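Local coordinates for protein tengpin (Thermoanaerobacter tengcongensis, PDB 2VH4) that probably inhibits serine proteases, as serpins do, and is seen here in a latent conformation in a loop C-sheet polymer, at residues K96-N101 with A171-A176; I360-D365 with I372-V377. All blocks are in the same frame, centred on the assembly; numbering follows the deposited sequence.

Interaction 1 of 2, residues K96-N101 with A171-A176; sequences KLTIAN and AVAFDA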
loop_
_atom_site.group_PDB
_atom_site.type_symbol
_atom_site.label_atom_id
_atom_site.label_comp_id
_atom_site.label_asym_id
_atom_site.label_seq_id
_atom_site.Cartn_x
_atom_site.Cartn_y
_atom_site.Cartn_z
ATOM N N LYS A 96 4.075 -16.181 3.837
ATOM C CA LYS A 96 4.264 -15.238 4.943
ATOM C C LYS A 96 3.695 -13.860 4.652
ATOM O O LYS A 96 3.935 -13.295 3.584
ATOM C CB LYS A 96 5.751 -15.092 5.289
ATOM C CG LYS A 96 6.458 -16.375 5.717
ATOM C CD LYS A 96 7.893 -16.068 6.121
ATOM C CE LYS A 96 8.606 -17.306 6.606
ATOM N NZ LYS A 96 10.073 -17.083 6.683
ATOM N N LEU A 97 2.939 -13.330 5.611
ATOM C CA LEU A 97 2.514 -11.934 5.592
ATOM C C LEU A 97 2.530 -11.385 7.009
ATOM O O LEU A 97 1.853 -11.925 7.884
ATOM C CB LEU A 97 1.116 -11.761 4.981
ATOM C CG LEU A 97 0.655 -10.313 4.745
ATOM C CD1 LEU A 97 1.244 -9.738 3.458
ATOM C CD2 LEU A 97 -0.849 -10.209 4.706
ATOM N N THR A 98 3.315 -10.330 7.224
ATOM C CA THR A 98 3.360 -9.629 8.510
ATOM C C THR A 98 3.043 -8.153 8.341
ATOM O O THR A 98 3.351 -7.539 7.318
ATOM C CB THR A 98 4.741 -9.726 9.198
ATOM O OG1 THR A 98 5.769 -9.419 8.243
ATOM C CG2 THR A 98 4.967 -11.119 9.792
ATOM N N ILE A 99 2.428 -7.585 9.364
ATOM C CA ILE A 99 2.047 -6.189 9.342
ATOM C C ILE A 99 2.452 -5.568 10.672
ATOM O O ILE A 99 2.219 -6.151 11.735
ATOM C CB ILE A 99 0.532 -6.027 9.085
ATOM C CG1 ILE A 99 0.134 -6.747 7.783
ATOM C CG2 ILE A 99 0.153 -4.559 9.040
ATOM C CD1 ILE A 99 -1.324 -6.587 7.381
ATOM N N ALA A 100 3.075 -4.396 10.602
ATOM C CA ALA A 100 3.541 -3.704 11.799
ATOM C C ALA A 100 3.233 -2.224 11.708
ATOM O O ALA A 100 3.338 -1.614 10.640
ATOM C CB ALA A 100 5.025 -3.922 12.010
ATOM N N ASN A 101 2.849 -1.663 12.848
ATOM C CA ASN A 101 2.543 -0.251 12.966
ATOM C C ASN A 101 3.370 0.374 14.072
ATOM O O ASN A 101 3.668 -0.272 15.077
ATOM C CB ASN A 101 1.048 -0.061 13.255
ATOM C CG ASN A 101 0.166 -0.586 12.135
ATOM O OD1 ASN A 101 0.339 -0.222 10.971
ATOM N ND2 ASN A 101 -0.778 -1.445 12.481
ATOM N N ALA A 171 4.376 -0.894 8.169
ATOM C CA ALA A 171 5.185 -1.783 7.339
ATOM C C ALA A 171 4.459 -3.086 7.022
ATOM O O ALA A 171 3.669 -3.588 7.824
ATOM C CB ALA A 171 6.521 -2.071 7.993
ATOM N N VAL A 172 4.739 -3.618 5.835
ATOM C CA VAL A 172 4.166 -4.862 5.358
ATOM C C VAL A 172 5.280 -5.691 4.710
ATOM O O VAL A 172 6.145 -5.157 3.997
ATOM C CB VAL A 172 3.023 -4.595 4.339
ATOM C CG1 VAL A 172 2.668 -5.848 3.556
ATOM C CG2 VAL A 172 1.792 -4.044 5.046
ATOM N N ALA A 173 5.264 -6.994 4.967
ATOM C CA ALA A 173 6.235 -7.903 4.372
ATOM C C ALA A 173 5.531 -9.155 3.878
ATOM O O ALA A 173 4.782 -9.802 4.626
ATOM C CB ALA A 173 7.329 -8.253 5.377
ATOM N N PHE A 174 5.761 -9.473 2.607
ATOM C CA PHE A 174 5.148 -10.623 1.951
ATOM C C PHE A 174 6.249 -11.526 1.403
ATOM O O PHE A 174 7.106 -11.070 0.647
ATOM C CB PHE A 174 4.211 -10.147 0.828
ATOM C CG PHE A 174 3.530 -11.263 0.075
ATOM C CD1 PHE A 174 2.392 -11.880 0.590
ATOM C CD2 PHE A 174 4.021 -11.689 -1.155
ATOM C CE1 PHE A 174 1.763 -12.916 -0.104
ATOM C CE2 PHE A 174 3.398 -12.723 -1.859
ATOM C CZ PHE A 174 2.264 -13.333 -1.329
ATOM N N ASP A 175 6.230 -12.798 1.799
ATOM C CA ASP A 175 7.206 -13.795 1.344
ATOM C C ASP A 175 6.482 -15.127 1.127
ATOM O O ASP A 175 6.126 -15.814 2.087
ATOM C CB ASP A 175 8.335 -13.948 2.374
ATOM C CG ASP A 175 9.505 -14.805 1.878
ATOM O OD1 ASP A 175 9.393 -15.498 0.843
ATOM O OD2 ASP A 175 10.558 -14.796 2.551
ATOM N N ALA A 176 6.252 -15.475 -0.136
ATOM C CA ALA A 176 5.524 -16.690 -0.471
ATOM C C ALA A 176 6.103 -17.435 -1.671
ATOM O O ALA A 176 6.695 -16.835 -2.580
ATOM C CB ALA A 176 4.045 -16.382 -0.700
#

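Interaction 2 of 2, residues I360-D365 with I372-V377; sequences IFAIID and IFIGTV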
loop_
_atom_site.group_PDB
_atom_site.type_symbol
_atom_site.label_atom_id
_atom_site.label_comp_id
_atom_site.label_asym_id
_atom_site.label_seq_id
_atom_site.Cartn_x
_atom_site.Cartn_y
_atom_site.Cartn_z
ATOM N N ILE A 360 -0.232 -5.014 -15.968
ATOM C CA ILE A 360 -0.722 -4.783 -14.610
ATOM C C ILE A 360 -0.700 -6.068 -13.775
ATOM O O ILE A 360 -0.966 -7.161 -14.286
ATOM C CB ILE A 360 -2.135 -4.132 -14.627
ATOM C CG1 ILE A 360 -2.051 -2.707 -15.183
ATOM C CG2 ILE A 360 -2.777 -4.122 -13.232
ATOM C CD1 ILE A 360 -3.296 -2.257 -15.915
ATOM N N PHE A 361 -0.375 -5.927 -12.491
ATOM C CA PHE A 361 -0.406 -7.060 -11.565
ATOM C C PHE A 361 -0.855 -6.700 -10.147
ATOM O O PHE A 361 -0.825 -5.538 -9.738
ATOM C CB PHE A 361 0.949 -7.777 -11.526
ATOM C CG PHE A 361 2.042 -6.981 -10.888
ATOM C CD1 PHE A 361 2.260 -7.052 -9.512
ATOM C CD2 PHE A 361 2.866 -6.174 -11.659
ATOM C CE1 PHE A 361 3.271 -6.315 -8.908
ATOM C CE2 PHE A 361 3.884 -5.431 -11.073
ATOM C CZ PHE A 361 4.088 -5.500 -9.689
ATOM N N ALA A 362 -1.243 -7.724 -9.396
ATOM C CA ALA A 362 -1.621 -7.561 -7.998
ATOM C C ALA A 362 -1.350 -8.838 -7.209
ATOM O O ALA A 362 -1.471 -9.942 -7.733
ATOM C CB ALA A 362 -3.100 -7.172 -7.893
ATOM N N ILE A 363 -0.964 -8.679 -5.952
ATOM C CA ILE A 363 -0.929 -9.793 -5.011
ATOM C C ILE A 363 -2.191 -9.651 -4.172
ATOM O O ILE A 363 -2.404 -8.614 -3.521
ATOM C CB ILE A 363 0.309 -9.745 -4.106
ATOM C CG1 ILE A 363 1.589 -9.935 -4.933
ATOM C CG2 ILE A 363 0.200 -10.784 -2.990
ATOM C CD1 ILE A 363 2.866 -9.459 -4.222
ATOM N N ILE A 364 -3.030 -10.682 -4.200
ATOM C CA ILE A 364 -4.352 -10.600 -3.600
ATOM C C ILE A 364 -4.553 -11.597 -2.469
ATOM O O ILE A 364 -4.039 -12.716 -2.520
ATOM C CB ILE A 364 -5.480 -10.774 -4.664
ATOM C CG1 ILE A 364 -5.443 -12.172 -5.304
ATOM C CG2 ILE A 364 -5.423 -9.654 -5.725
ATOM C CD1 ILE A 364 -6.786 -12.599 -5.903
ATOM N N ASP A 365 -5.303 -11.170 -1.455
ATOM C CA ASP A 365 -5.785 -12.025 -0.366
ATOM C C ASP A 365 -6.984 -12.817 -0.891
ATOM O O ASP A 365 -8.013 -12.231 -1.220
ATOM C CB ASP A 365 -6.169 -11.147 0.835
ATOM C CG ASP A 365 -7.229 -11.777 1.750
ATOM O OD1 ASP A 365 -7.205 -13.003 2.014
ATOM O OD2 ASP A 365 -8.089 -11.013 2.241
ATOM N N ILE A 372 -3.288 -6.725 -1.798
ATOM C CA ILE A 372 -2.273 -6.334 -0.808
ATOM C C ILE A 372 -1.270 -5.410 -1.488
ATOM O O ILE A 372 -0.843 -4.408 -0.927
ATOM C CB ILE A 372 -1.519 -7.573 -0.226
ATOM C CG1 ILE A 372 -2.492 -8.632 0.317
ATOM C CG2 ILE A 372 -0.490 -7.162 0.826
ATOM C CD1 ILE A 372 -3.524 -8.119 1.312
ATOM N N PHE A 373 -0.906 -5.783 -2.709
ATOM C CA PHE A 373 -0.034 -5.002 -3.550
ATOM C C PHE A 373 -0.710 -4.850 -4.903
ATOM O O PHE A 373 -1.433 -5.746 -5.346
ATOM C CB PHE A 373 1.305 -5.722 -3.720
ATOM C CG PHE A 373 2.227 -5.596 -2.532
ATOM C CD1 PHE A 373 2.211 -6.549 -1.515
ATOM C CD2 PHE A 373 3.124 -4.534 -2.440
ATOM C CE1 PHE A 373 3.060 -6.437 -0.421
ATOM C CE2 PHE A 373 3.981 -4.410 -1.350
ATOM C CZ PHE A 373 3.953 -5.362 -0.338
ATOM N N ILE A 374 -0.492 -3.711 -5.553
ATOM C CA ILE A 374 -0.885 -3.537 -6.951
ATOM C C ILE A 374 0.142 -2.661 -7.660
ATOM O O ILE A 374 0.526 -1.615 -7.144
ATOM C CB ILE A 374 -2.358 -3.031 -7.102
ATOM C CG1 ILE A 374 -2.803 -3.058 -8.567
ATOM C CG2 ILE A 374 -2.559 -1.654 -6.465
ATOM C CD1 ILE A 374 -4.302 -2.903 -8.745
ATOM N N GLY A 375 0.621 -3.111 -8.820
ATOM C CA GLY A 375 1.700 -2.415 -9.514
ATOM C C GLY A 375 1.742 -2.602 -11.018
ATOM O O GLY A 375 0.867 -3.248 -11.596
ATOM N N THR A 376 2.762 -2.019 -11.650
ATOM C CA THR A 376 2.935 -2.098 -13.111
ATOM C C THR A 376 4.379 -2.436 -13.484
ATOM O O THR A 376 5.315 -2.032 -12.789
ATOM C CB THR A 376 2.527 -0.773 -13.843
ATOM O OG1 THR A 376 3.360 0.310 -13.409
ATOM C CG2 THR A 376 1.085 -0.413 -13.577
ATOM N N VAL A 377 4.538 -3.196 -14.569
ATOM C CA VAL A 377 5.847 -3.461 -15.182
ATOM C C VAL A 377 5.743 -3.381 -16.698
ATOM O O VAL A 377 4.656 -3.527 -17.261
ATOM C CB VAL A 377 6.430 -4.861 -14.824
ATOM C CG1 VAL A 377 7.104 -4.836 -13.482
ATOM C CG2 VAL A 377 5.362 -5.942 -14.870
#

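Interaction 1 of 2, residues K96-N101 with A171-A176
The amide of K96 reaches the carbonyl of D175 in the shortest backbone bond of this contact, with K96 N 2.7 Å from D175 O. The donor stands above the plane of that carbonyl, not on a lone pair. This bond belongs to an antiparallel pairing inside the large central sheet of the serpin fold, sheet A. Strand 330-342, on the other side of 171-176 and paired in turn with strand 314-326, is probably the reactive loop inserted into sheet A, as in latent serpins. Hydrogen-bonded pairs K96-D175, T98-A173 and A100-A171 alternate with L97-F174 and I99-V172, whose CA-H groups supply weaker contacts to facing carbonyls, as L97 CA does to A173 O at 3.3 Å.

L97, I99, V172 and F174 turn inward, toward helix 43-54 and strand 371-377, where branched I99 and V172 and the flat ring of F174 suit apolar surroundings. With CG anti to the backbone N (chi1 -172°), L97 leans its CD1 toward the neighbouring strand, where it meets the edge of the F174 ring near the ring plane, 3.8 Å from F174 CD1. The same methyl lies 4.1 Å from V172 CG1. I99 runs alongside V172, with I99 CG1 4.2 Å from V172 CG2. Y225 and Y230 meet the F174 ring edge-to-face.

On the other face, A100 and A171 are small enough for W144 and K148 of helix 135-148 to lie against them. K96 and D175 meet at their CB atoms; K96 NZ and D175 OD2 stay 4.7 Å apart, and D175 OD2 makes a long, weak ion pair with K332. Between the A100-A171 and K96-D175 pairs, T98, whose hydroxyl suits its exposed position, rests OG1 3.5 Å from A173 CB.

Interaction 2 of 2, residues I360-D365 with I372-V377
The ring of F361 lies over the backbone of G375, with CE2 3.5 Å from the carbonyl carbon of G375 and the glycine CA 4.1 Å from the ring centroid, a CH-pi contact over the face. F361 CG is placed between its own backbone N and carbonyl carbon (chi1 69°), which bends the ring across to the neighbouring strand. The absence of a side chain on G375 lets the ring lie directly on its backbone. V377 extends the apolar contact, its CG1 4.1 Å from F361 CE2.

Beneath the ring, F361 and G375 exchange two nearly straight backbone bonds, F361 N to G375 O at 3.1 Å and G375 N to F361 O at 3.0 Å. Next along the antiparallel hairpin, I363 and F373 point the same way, with their CD1 atoms 4.0 Å apart. A classic beta bulge follows: the amides of I372 and F373 both turn to I363 O, each through a weak bond.

Farther out, A362 and I374 face F255 of helix 252-260, while F274 meets the F361 ring and strand 330-342 covers I363 and F373. D365 fastens the hairpin's turn through S367 and T368, and also bonds Y85. With an alanine at F361, the G375 backbone would probably lose its aromatic cover and V377 and F274 a neighbour. Apolar groups thus bury this serpin sheet B hairpin, and its backbone polarity is met largely by strand-to-strand bonds.

How the interactions relate
Interaction 2 is wholly buried, whereas interaction 1 is only partly buried: T98 is exposed, and K96, D175, A100 and I99 are partly so. They belong to different layers of the serpin fold, sheet A for 96-101 with 171-176 and sheet B for 360-365 with 372-377, and these layers pack directly together. F174 CZ lies 3.7 Å from I363 CG2, and V172 CG1 is 4.0 Å from F373 CE1. Strand 330-342, probably the inserted reactive loop, serves both, bonding to 171-176 through its backbone and packing its side chains on the sheet B hairpin. Interaction 1 joins strands distant in sequence in even register; interaction 2 closes a short hairpin, with a glycine-aromatic contact and a bulge.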